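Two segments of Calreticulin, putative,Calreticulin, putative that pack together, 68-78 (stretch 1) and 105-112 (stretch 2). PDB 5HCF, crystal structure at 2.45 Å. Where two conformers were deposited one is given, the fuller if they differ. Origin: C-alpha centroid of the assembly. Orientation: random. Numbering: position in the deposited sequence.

Stretch 1 68-78: SLVVSFSVKHE
Stretch 2 105-112: YWLMFGPD

Stretch 1 runs as an extended strand from Leu69 to about Lys76. Stretch 2 is extended from Leu107 to Phe109, turns a corner at Gly110 and resumes as strand through Pro111 and Asp112. The axes of strands 69-76 and 107-109 come within 9.9 Å, and their N-to-C directions differ by 38°. No hydrogen bond links the stretches; side chains fill the gap. The register pairs Val71 CA with Phe109 CA at 8.7 Å, Phe73 CA with Gly110 CA at 8.4 Å, and Val75 CA with Pro111 CA at 8.2 Å.

Leu69, Val71 and Val75 point toward stretch 2, while Ser72 and Ser74 point away. Leu69 (chi1 t, chi2 p) places CD2 3.5 Å from Trp106 CZ3; Trp106 has chi1 t and chi2 67°. Next along, Val71 (t) sets CG2 4.0 Å from CD2 of Leu107 (t, p).

Phe73 is the main bump. Its CA-to-CB bond points sideways, but chi1 p and chi2 -80° bring the ring end closer. Its edge faces the ring of Phe109 (chi1 t, chi2 54°), offset, with centroids 5.8 Å apart and planes at 82°. Phe73 CE1 lies 3.8 Å from Phe109 CD2 and 3.3 Å from Phe109 O.

Gly110 provides the hollow. Phe73 CZ lies 3.7 Å from Gly110 CA, which sits at the ring edge. An ideal CB on Gly110 would be 2.7 Å from Phe73 CZ, a clash. The backbone angles, phi 146° and psi 176°, also call for glycine, because a CB would jam against the preceding carbonyl O.

Pro111 (C-gamma endo) closes the row. Its CD is 4.0 Å from Phe73 CZ, and its CG is 4.0 Å from CG2 of Val75 (t). Pro111 CG also sits at the His77 ring edge, 4.3 Å from His77 NE2. Within stretch 1, Lys76 NZ forms a salt bridge to Glu78 OE1 at 2.8 Å.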

# COMPACT_ATOMS: atom_id res chain seq x y z
N SER A 68 8.44 13.87 -7.52
CA SER A 68 8.37 12.61 -6.80
C SER A 68 6.97 12.33 -6.27
O SER A 68 6.17 13.25 -6.07
CB SER A 68 9.38 12.58 -5.65
OG SER A 68 10.70 12.33 -6.13
N LEU A 69 6.69 11.05 -6.04
CA LEU A 69 5.47 10.66 -5.37
C LEU A 69 5.82 9.58 -4.36
O LEU A 69 6.40 8.56 -4.71
CB LEU A 69 4.42 10.16 -6.37
CG LEU A 69 3.08 9.75 -5.75
CD1 LEU A 69 2.35 10.97 -5.22
CD2 LEU A 69 2.21 9.02 -6.75
N VAL A 70 5.48 9.83 -3.10
CA VAL A 70 5.79 8.89 -2.03
C VAL A 70 4.51 8.44 -1.33
O VAL A 70 3.70 9.27 -0.90
CB VAL A 70 6.74 9.51 -0.99
CG1 VAL A 70 7.16 8.47 0.04
CG2 VAL A 70 7.97 10.10 -1.67
N VAL A 71 4.35 7.12 -1.22
CA VAL A 71 3.20 6.52 -0.55
C VAL A 71 3.66 5.70 0.65
O VAL A 71 4.59 4.91 0.55
CB VAL A 71 2.40 5.60 -1.50
CG1 VAL A 71 0.99 5.37 -0.95
CG2 VAL A 71 2.34 6.18 -2.89
N SER A 72 3.00 5.90 1.78
CA SER A 72 3.35 5.16 2.98
C SER A 72 2.10 4.82 3.79
O SER A 72 1.15 5.60 3.83
CB SER A 72 4.34 5.95 3.84
OG SER A 72 4.93 5.13 4.82
N PHE A 73 2.11 3.64 4.42
CA PHE A 73 1.06 3.24 5.34
C PHE A 73 1.54 2.05 6.14
O PHE A 73 2.52 1.40 5.77
CB PHE A 73 -0.24 2.91 4.59
CG PHE A 73 -0.23 1.55 3.95
CD1 PHE A 73 0.40 1.35 2.73
CD2 PHE A 73 -0.88 0.47 4.55
CE1 PHE A 73 0.41 0.10 2.13
CE2 PHE A 73 -0.88 -0.77 3.95
CZ PHE A 73 -0.24 -0.96 2.74
N SER A 74 0.86 1.77 7.25
CA SER A 74 1.21 0.62 8.08
C SER A 74 0.04 -0.34 8.22
O SER A 74 -1.12 0.08 8.22
CB SER A 74 1.69 1.08 9.46
OG SER A 74 0.67 1.80 10.13
N VAL A 75 0.34 -1.63 8.33
CA VAL A 75 -0.66 -2.64 8.67
C VAL A 75 -0.15 -3.47 9.83
O VAL A 75 1.02 -3.84 9.87
CB VAL A 75 -0.97 -3.58 7.51
CG1 VAL A 75 -2.38 -4.13 7.64
CG2 VAL A 75 -0.80 -2.87 6.20
N LYS A 76 -1.04 -3.79 10.77
CA LYS A 76 -0.68 -4.66 11.88
C LYS A 76 -1.55 -5.90 11.84
O LYS A 76 -2.77 -5.81 12.01
CB LYS A 76 -0.83 -3.93 13.22
CG LYS A 76 -0.43 -4.78 14.42
CD LYS A 76 -0.95 -4.20 15.73
CE LYS A 76 -0.25 -4.85 16.92
NZ LYS A 76 -1.06 -4.75 18.15
N HIS A 77 -0.93 -7.05 11.59
CA HIS A 77 -1.64 -8.32 11.59
C HIS A 77 -1.43 -9.05 12.92
O HIS A 77 -0.69 -10.03 12.98
CB HIS A 77 -1.16 -9.21 10.44
CG HIS A 77 -1.37 -8.62 9.08
ND1 HIS A 77 -2.60 -8.18 8.64
CD2 HIS A 77 -0.50 -8.40 8.07
CE1 HIS A 77 -2.48 -7.72 7.41
NE2 HIS A 77 -1.22 -7.84 7.04
N GLU A 78 -2.09 -8.58 13.97
CA GLU A 78 -1.92 -9.13 15.31
C GLU A 78 -2.69 -10.42 15.53
O GLU A 78 -2.50 -11.10 16.54
CB GLU A 78 -2.33 -8.09 16.36
CG GLU A 78 -3.73 -7.51 16.15
CD GLU A 78 -4.29 -6.84 17.39
OE1 GLU A 78 -3.52 -6.18 18.12
OE2 GLU A 78 -5.51 -6.97 17.64
N TYR A 105 -7.51 1.01 -10.77
CA TYR A 105 -6.57 1.71 -9.89
C TYR A 105 -5.32 2.05 -10.68
O TYR A 105 -5.10 1.52 -11.77
CB TYR A 105 -6.23 0.85 -8.67
CG TYR A 105 -5.64 -0.50 -9.01
CD1 TYR A 105 -6.44 -1.62 -9.13
CD2 TYR A 105 -4.27 -0.64 -9.22
CE1 TYR A 105 -5.90 -2.85 -9.45
CE2 TYR A 105 -3.72 -1.87 -9.54
CZ TYR A 105 -4.55 -2.97 -9.66
OH TYR A 105 -4.01 -4.19 -9.98
N TRP A 106 -4.50 2.95 -10.14
CA TRP A 106 -3.18 3.21 -10.69
C TRP A 106 -2.15 2.38 -9.95
O TRP A 106 -1.21 1.85 -10.55
CB TRP A 106 -2.82 4.69 -10.62
CG TRP A 106 -1.38 4.96 -11.02
CD1 TRP A 106 -0.84 4.82 -12.27
CD2 TRP A 106 -0.32 5.42 -10.17
NE1 TRP A 106 0.49 5.16 -12.25
CE2 TRP A 106 0.84 5.53 -10.98
CE3 TRP A 106 -0.23 5.74 -8.82
CZ2 TRP A 106 2.07 5.96 -10.47
CZ3 TRP A 106 0.99 6.16 -8.31
CH2 TRP A 106 2.12 6.27 -9.13
N LEU A 107 -2.30 2.31 -8.63
CA LEU A 107 -1.37 1.58 -7.79
C LEU A 107 -2.06 0.66 -6.78
O LEU A 107 -3.02 1.05 -6.12
CB LEU A 107 -0.45 2.56 -7.04
CG LEU A 107 0.59 1.98 -6.07
CD1 LEU A 107 1.75 1.31 -6.82
CD2 LEU A 107 1.11 3.05 -5.12
N MET A 108 -1.57 -0.57 -6.69
CA MET A 108 -1.96 -1.49 -5.63
C MET A 108 -0.70 -1.84 -4.85
O MET A 108 0.23 -2.45 -5.39
CB MET A 108 -2.63 -2.74 -6.18
CG MET A 108 -2.94 -3.79 -5.13
SD MET A 108 -4.00 -5.11 -5.75
CE MET A 108 -3.28 -6.54 -4.95
N PHE A 109 -0.67 -1.46 -3.57
CA PHE A 109 0.56 -1.50 -2.80
C PHE A 109 0.35 -1.99 -1.37
O PHE A 109 -0.48 -1.45 -0.63
CB PHE A 109 1.18 -0.09 -2.80
CG PHE A 109 2.40 0.06 -1.94
CD1 PHE A 109 3.48 -0.79 -2.09
CD2 PHE A 109 2.46 1.06 -0.98
CE1 PHE A 109 4.60 -0.64 -1.30
CE2 PHE A 109 3.57 1.21 -0.18
CZ PHE A 109 4.64 0.36 -0.34
N GLY A 110 1.09 -3.03 -0.98
CA GLY A 110 1.05 -3.51 0.39
C GLY A 110 1.22 -5.02 0.52
O GLY A 110 1.30 -5.72 -0.49
N PRO A 111 1.28 -5.52 1.76
CA PRO A 111 1.49 -6.94 2.04
C PRO A 111 0.28 -7.81 1.70
O PRO A 111 -0.86 -7.36 1.83
CB PRO A 111 1.76 -6.96 3.55
CG PRO A 111 1.02 -5.78 4.07
CD PRO A 111 1.19 -4.73 3.00
N ASP A 112 0.54 -9.04 1.26
CA ASP A 112 -0.53 -9.98 0.95
C ASP A 112 -0.03 -11.39 1.23
O ASP A 112 1.08 -11.75 0.86
CB ASP A 112 -0.98 -9.85 -0.51
CG ASP A 112 -2.22 -10.67 -0.82
OD1 ASP A 112 -2.90 -11.12 0.12
OD2 ASP A 112 -2.52 -10.86 -2.02